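PDB 2RFB: cytochrome P450 from Picrophilus torridus, which binds heme b through an axial thiolate and probably acts as a monooxygenase that inserts one atom of molecular oxygen into its substrate. Local coordinates for residues 72-77 with 108-113; 76-81 with 305-310. All blocks are in the same frame, centred on the assembly; numbering follows the deposited sequence.

How the contacts relate
Contacts 1 and 2 both start from helix 75-86, share Asp76 and Phe77, and have centres 12 Å apart on the same side of the chain's centre. Contact 1 is local in sequence, with 30 residues between its segments, and joins the start of this helix to the end of helix 101-111. Contact 2 spans 223 residues and brings in helix 298-315, which follows the heme-ligating Cys295. The two meet directly where Lys75 O lies 4.2 Å from Ile307 CD1. By their place in the P450 fold the three helices correspond to D, E and L, so one short run of helix D binds an early helix to a late one.

Contact 1 of 2, residues 72-77 with 108-113; sequences NDYKDF and SKILGI
Tyr74 lays one ring face against Ile110, while Lys109 touches that tyrosine at its rim and lies over the Phe77 ring. The evidence for the first pairing is direct: Ile110 CG1 stands 3.6 Å from the centroid of the Tyr74 ring and 13° off its normal, a CH-pi contact made by the CG1 branch. Ile110 CD1 reaches a little further along, 4.1 Å from Tyr74 CD1. Lys109 meets the same tyrosine differently. Its CG lies 3.6 Å from Tyr74 CE2 on an oblique approach, while its CE sits in the ring plane at the edge, 3.9 Å from the same CE2. The lysine also packs on Phe77: Lys109 CD stands 4.0 Å from the centroid of the Phe77 ring and only 3° off the normal, and Lys109 CB comes within 3.5 Å of Phe77 CE2. A bend at chi2 (94°) in the lysine makes this possible, turning CD over the phenylalanine face while CG stays beside the tyrosine. The interface is therefore carried by apolar and CH-pi contacts, the aliphatic part of a charged residue touching both rings. Cutting Tyr74 back to an alanine would probably take from Ile110 CG1 its aromatic face and leave Lys109 CG and CE without their tyrosine neighbour, the lysine then resting on Phe77 for its contact across the two segments. Ile110 itself is buried, with its side chain about 7 Å from the heme, and it also touches Ile159. Just beyond it the helix ends in a Schellman motif, with Ile113 N bonded to Ser108 O at 2.9 Å and Gly112 at positive phi as the C-prime residue. The arrangement belongs to the helix D to helix E packing of the P450 core bundle.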
loop_
_atom_site.group_PDB
_atom_site.type_symbol
_atom_site.label_atom_id
_atom_site.label_comp_id
_atom_site.label_asym_id
_atom_site.label_seq_id
_atom_site.Cartn_x
_atom_site.Cartn_y
_atom_site.Cartn_z
ATOM N N ASN A 72 -13.088 2.965 10.640
ATOM C CA ASN A 72 -14.004 4.102 10.676
ATOM C C ASN A 72 -14.003 4.965 11.938
ATOM O O ASN A 72 -14.294 6.166 11.853
ATOM C CB ASN A 72 -15.439 3.710 10.340
ATOM C CG ASN A 72 -16.301 4.940 10.124
ATOM O OD1 ASN A 72 -15.999 5.732 9.224
ATOM N ND2 ASN A 72 -17.305 5.172 10.997
ATOM N N ASP A 73 -13.680 4.390 13.097
ATOM C CA ASP A 73 -13.463 5.224 14.289
ATOM C C ASP A 73 -12.364 6.276 14.076
ATOM O O ASP A 73 -12.261 7.223 14.865
ATOM C CB ASP A 73 -13.138 4.381 15.531
ATOM C CG ASP A 73 -14.140 3.270 15.765
ATOM O OD1 ASP A 73 -15.368 3.547 15.770
ATOM O OD2 ASP A 73 -13.699 2.111 15.924
ATOM N N TYR A 74 -11.542 6.109 13.040
ATOM C CA TYR A 74 -10.479 7.078 12.727
ATOM C C TYR A 74 -10.895 8.159 11.739
ATOM O O TYR A 74 -10.081 9.008 11.382
ATOM C CB TYR A 74 -9.178 6.381 12.238
ATOM C CG TYR A 74 -8.537 5.580 13.333
ATOM C CD1 TYR A 74 -8.685 4.187 13.385
ATOM C CD2 TYR A 74 -7.844 6.220 14.358
ATOM C CE1 TYR A 74 -8.128 3.448 14.417
ATOM C CE2 TYR A 74 -7.279 5.500 15.388
ATOM C CZ TYR A 74 -7.420 4.113 15.417
ATOM O OH TYR A 74 -6.872 3.410 16.479
ATOM N N LYS A 75 -12.146 8.148 11.293
ATOM C CA LYS A 75 -12.586 9.145 10.307
ATOM C C LYS A 75 -12.353 10.627 10.744
ATOM O O LYS A 75 -11.754 11.423 10.000
ATOM C CB LYS A 75 -14.045 8.889 9.895
ATOM C CG LYS A 75 -14.632 9.889 8.889
ATOM C CD LYS A 75 -16.161 9.866 8.942
ATOM C CE LYS A 75 -16.732 11.281 9.164
ATOM N NZ LYS A 75 -18.056 11.265 9.856
ATOM N N ASP A 76 -12.796 11.011 11.932
ATOM C CA ASP A 76 -12.636 12.419 12.316
ATOM C C ASP A 76 -11.147 12.818 12.434
ATOM O O ASP A 76 -10.733 13.916 11.993
ATOM C CB ASP A 76 -13.447 12.772 13.569
ATOM C CG ASP A 76 -14.973 12.699 13.331
ATOM O OD1 ASP A 76 -15.449 11.910 12.499
ATOM O OD2 ASP A 76 -15.730 13.432 13.989
ATOM N N PHE A 77 -10.348 11.919 13.003
ATOM C CA PHE A 77 -8.924 12.148 13.050
ATOM C C PHE A 77 -8.297 12.339 11.656
ATOM O O PHE A 77 -7.432 13.218 11.483
ATOM C CB PHE A 77 -8.201 11.063 13.842
ATOM C CG PHE A 77 -6.707 11.239 13.863
ATOM C CD1 PHE A 77 -6.113 12.209 14.670
ATOM C CD2 PHE A 77 -5.897 10.476 13.058
ATOM C CE1 PHE A 77 -4.710 12.407 14.681
ATOM C CE2 PHE A 77 -4.494 10.677 13.066
ATOM C CZ PHE A 77 -3.914 11.634 13.885
ATOM N N SER A 108 0.790 6.460 12.677
ATOM C CA SER A 108 1.238 6.597 14.046
ATOM C C SER A 108 0.079 6.631 15.058
ATOM O O SER A 108 0.241 6.202 16.231
ATOM C CB SER A 108 2.079 7.835 14.203
ATOM O OG SER A 108 1.263 8.989 14.251
ATOM N N LYS A 109 -1.078 7.158 14.645
ATOM C CA LYS A 109 -2.215 7.201 15.573
ATOM C C LYS A 109 -2.728 5.797 15.826
ATOM O O LYS A 109 -2.941 5.421 16.964
ATOM C CB LYS A 109 -3.365 8.068 15.061
ATOM C CG LYS A 109 -4.677 7.895 15.838
ATOM C CD LYS A 109 -4.902 8.892 16.987
ATOM C CE LYS A 109 -6.263 8.534 17.617
ATOM N NZ LYS A 109 -6.934 9.545 18.494
ATOM N N ILE A 110 -2.935 5.053 14.746
ATOM C CA ILE A 110 -3.342 3.670 14.815
ATOM C C ILE A 110 -2.301 2.857 15.580
ATOM O O ILE A 110 -2.669 2.061 16.424
ATOM C CB ILE A 110 -3.616 3.102 13.383
ATOM C CG1 ILE A 110 -4.895 3.728 12.823
ATOM C CG2 ILE A 110 -3.751 1.577 13.380
ATOM C CD1 ILE A 110 -5.145 3.482 11.340
ATOM N N LEU A 111 -1.005 3.061 15.334
ATOM C CA LEU A 111 -0.009 2.283 16.093
ATOM C C LEU A 111 -0.087 2.528 17.606
ATOM O O LEU A 111 0.103 1.613 18.405
ATOM C CB LEU A 111 1.414 2.514 15.600
ATOM C CG LEU A 111 1.750 2.009 14.189
ATOM C CD1 LEU A 111 3.083 2.610 13.637
ATOM C CD2 LEU A 111 1.714 0.504 14.117
ATOM N N GLY A 112 -0.392 3.764 17.977
ATOM C CA GLY A 112 -0.308 4.232 19.369
ATOM C C GLY A 112 0.979 5.000 19.683
ATOM O O GLY A 112 1.368 5.079 20.821
ATOM N N ILE A 113 1.662 5.556 18.685
ATOM C CA ILE A 113 2.879 6.290 18.971
ATOM C C ILE A 113 2.468 7.540 19.744
ATOM O O ILE A 113 1.610 8.291 19.284
ATOM C CB ILE A 113 3.646 6.699 17.673
ATOM C CG1 ILE A 113 4.079 5.477 16.848
ATOM C CG2 ILE A 113 4.824 7.643 18.003
ATOM C CD1 ILE A 113 5.147 4.589 17.525
#

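Contact 2 of 2, residues 76-81 with 305-310; sequences DFIEET and ASIALN
Phe77 O is gripped twice by Thr81, one turn further along the helix. Thr81 N and Thr81 OG1 each lie 2.8 Å from Phe77 O and reach it from opposite faces of the carbonyl plane; the hydroxyl is tilted 31° from that plane, with a C=O...OG1 angle of 149°. The threonine hydroxyl is thus folded back on its own helix, and the buried side chain spends its polar atom there. In P450 terms this is helix D facing helix L, two members of the conserved D, E, I, L bundle. The backbones come closest at Glu79 and Ile307, whose CA atoms are 6.6 Å apart, and Ile307 is the residue of 305-310 that bridges the interval. Its two branches divide the work. CD1 reaches Ile78, 3.7 Å from Ile78 CG2, and the two isoleucine side chains cross at about a right angle. CG2 instead faces the neighbouring backbone, 4.2 Å from Glu79 CA. On the other side of the contact, Ile78 CG2 is anti to the backbone N (chi1 -61° for the CG1 branch), which turns the methyl toward Ile307. Ile78 also touches Leu300 and Leu303 of helix 298-315 and Ile106 of helix 101-111, so it lies where three helices converge. Glu79 borders this apolar junction with the aliphatic part of its side chain, its CG lying 4.4 Å from Ile307 CG1.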
loop_
_atom_site.group_PDB
_atom_site.type_symbol
_atom_site.label_atom_id
_atom_site.label_comp_id
_atom_site.label_asym_id
_atom_site.label_seq_id
_atom_site.Cartn_x
_atom_site.Cartn_y
_atom_site.Cartn_z
ATOM N N ASP A 76 -12.796 11.011 11.932
ATOM C CA ASP A 76 -12.636 12.419 12.316
ATOM C C ASP A 76 -11.147 12.818 12.434
ATOM O O ASP A 76 -10.733 13.916 11.993
ATOM C CB ASP A 76 -13.447 12.772 13.569
ATOM C CG ASP A 76 -14.973 12.699 13.331
ATOM O OD1 ASP A 76 -15.449 11.910 12.499
ATOM O OD2 ASP A 76 -15.730 13.432 13.989
ATOM N N PHE A 77 -10.348 11.919 13.003
ATOM C CA PHE A 77 -8.924 12.148 13.050
ATOM C C PHE A 77 -8.297 12.339 11.656
ATOM O O PHE A 77 -7.432 13.218 11.483
ATOM C CB PHE A 77 -8.201 11.063 13.842
ATOM C CG PHE A 77 -6.707 11.239 13.863
ATOM C CD1 PHE A 77 -6.113 12.209 14.670
ATOM C CD2 PHE A 77 -5.897 10.476 13.058
ATOM C CE1 PHE A 77 -4.710 12.407 14.681
ATOM C CE2 PHE A 77 -4.494 10.677 13.066
ATOM C CZ PHE A 77 -3.914 11.634 13.885
ATOM N N ILE A 78 -8.728 11.558 10.665
ATOM C CA ILE A 78 -8.162 11.682 9.318
ATOM C C ILE A 78 -8.615 12.978 8.647
ATOM O O ILE A 78 -7.809 13.682 8.033
ATOM C CB ILE A 78 -8.411 10.424 8.446
ATOM C CG1 ILE A 78 -7.772 9.182 9.061
ATOM C CG2 ILE A 78 -7.891 10.605 7.037
ATOM C CD1 ILE A 78 -8.438 7.971 8.590
ATOM N N GLU A 79 -9.882 13.322 8.804
ATOM C CA GLU A 79 -10.400 14.623 8.384
ATOM C C GLU A 79 -9.641 15.787 9.013
ATOM O O GLU A 79 -9.214 16.689 8.311
ATOM C CB GLU A 79 -11.866 14.754 8.779
ATOM C CG GLU A 79 -12.862 14.452 7.702
ATOM C CD GLU A 79 -14.236 14.054 8.266
ATOM O OE1 GLU A 79 -14.752 14.683 9.235
ATOM O OE2 GLU A 79 -14.809 13.089 7.730
ATOM N N GLU A 80 -9.514 15.784 10.340
ATOM C CA GLU A 80 -8.714 16.795 11.043
ATOM C C GLU A 80 -7.311 16.849 10.443
ATOM O O GLU A 80 -6.856 17.903 10.035
ATOM C CB GLU A 80 -8.628 16.521 12.569
ATOM C CG GLU A 80 -7.571 17.418 13.315
ATOM C CD GLU A 80 -7.228 16.964 14.762
ATOM O OE1 GLU A 80 -7.432 17.795 15.683
ATOM O OE2 GLU A 80 -6.755 15.805 14.978
ATOM N N THR A 81 -6.637 15.708 10.359
ATOM C CA THR A 81 -5.281 15.716 9.836
ATOM C C THR A 81 -5.205 16.245 8.394
ATOM O O THR A 81 -4.379 17.127 8.056
ATOM C CB THR A 81 -4.660 14.332 9.922
ATOM O OG1 THR A 81 -4.721 13.905 11.278
ATOM C CG2 THR A 81 -3.234 14.374 9.484
ATOM N N ALA A 305 -7.830 7.839 1.042
ATOM C CA ALA A 305 -7.900 8.380 -0.306
ATOM C C ALA A 305 -9.207 9.163 -0.468
ATOM O O ALA A 305 -9.236 10.313 -1.001
ATOM C CB ALA A 305 -7.833 7.250 -1.329
ATOM N N SER A 306 -10.277 8.575 0.042
ATOM C CA SER A 306 -11.581 9.210 -0.099
ATOM C C SER A 306 -11.620 10.627 0.533
ATOM O O SER A 306 -12.221 11.577 -0.033
ATOM C CB SER A 306 -12.624 8.338 0.542
ATOM O OG SER A 306 -13.765 9.109 0.795
ATOM N N ILE A 307 -10.984 10.782 1.698
ATOM C CA ILE A 307 -11.013 12.079 2.351
ATOM C C ILE A 307 -10.030 12.979 1.592
ATOM O O ILE A 307 -10.315 14.174 1.407
ATOM C CB ILE A 307 -10.665 11.939 3.870
ATOM C CG1 ILE A 307 -11.855 11.451 4.679
ATOM C CG2 ILE A 307 -10.049 13.203 4.466
ATOM C CD1 ILE A 307 -11.415 10.550 5.876
ATOM N N ALA A 308 -8.888 12.409 1.171
ATOM C CA ALA A 308 -7.883 13.176 0.415
ATOM C C ALA A 308 -8.487 13.757 -0.849
ATOM O O ALA A 308 -8.373 14.940 -1.105
ATOM C CB ALA A 308 -6.639 12.323 0.078
ATOM N N LEU A 309 -9.159 12.916 -1.628
ATOM C CA LEU A 309 -9.931 13.397 -2.776
ATOM C C LEU A 309 -10.898 14.511 -2.391
ATOM O O LEU A 309 -10.850 15.614 -2.954
ATOM C CB LEU A 309 -10.719 12.251 -3.387
ATOM C CG LEU A 309 -11.423 12.531 -4.712
ATOM C CD1 LEU A 309 -10.414 12.760 -5.912
ATOM C CD2 LEU A 309 -12.293 11.321 -4.944
ATOM N N ASN A 310 -11.758 14.263 -1.427
ATOM C CA ASN A 310 -12.653 15.312 -1.073
ATOM C C ASN A 310 -11.933 16.642 -0.727
ATOM O O ASN A 310 -12.276 17.728 -1.246
ATOM C CB ASN A 310 -13.579 14.879 0.055
ATOM C CG ASN A 310 -14.755 15.784 0.188
ATOM O OD1 ASN A 310 -15.278 15.974 1.267
ATOM N ND2 ASN A 310 -15.168 16.375 -0.911
#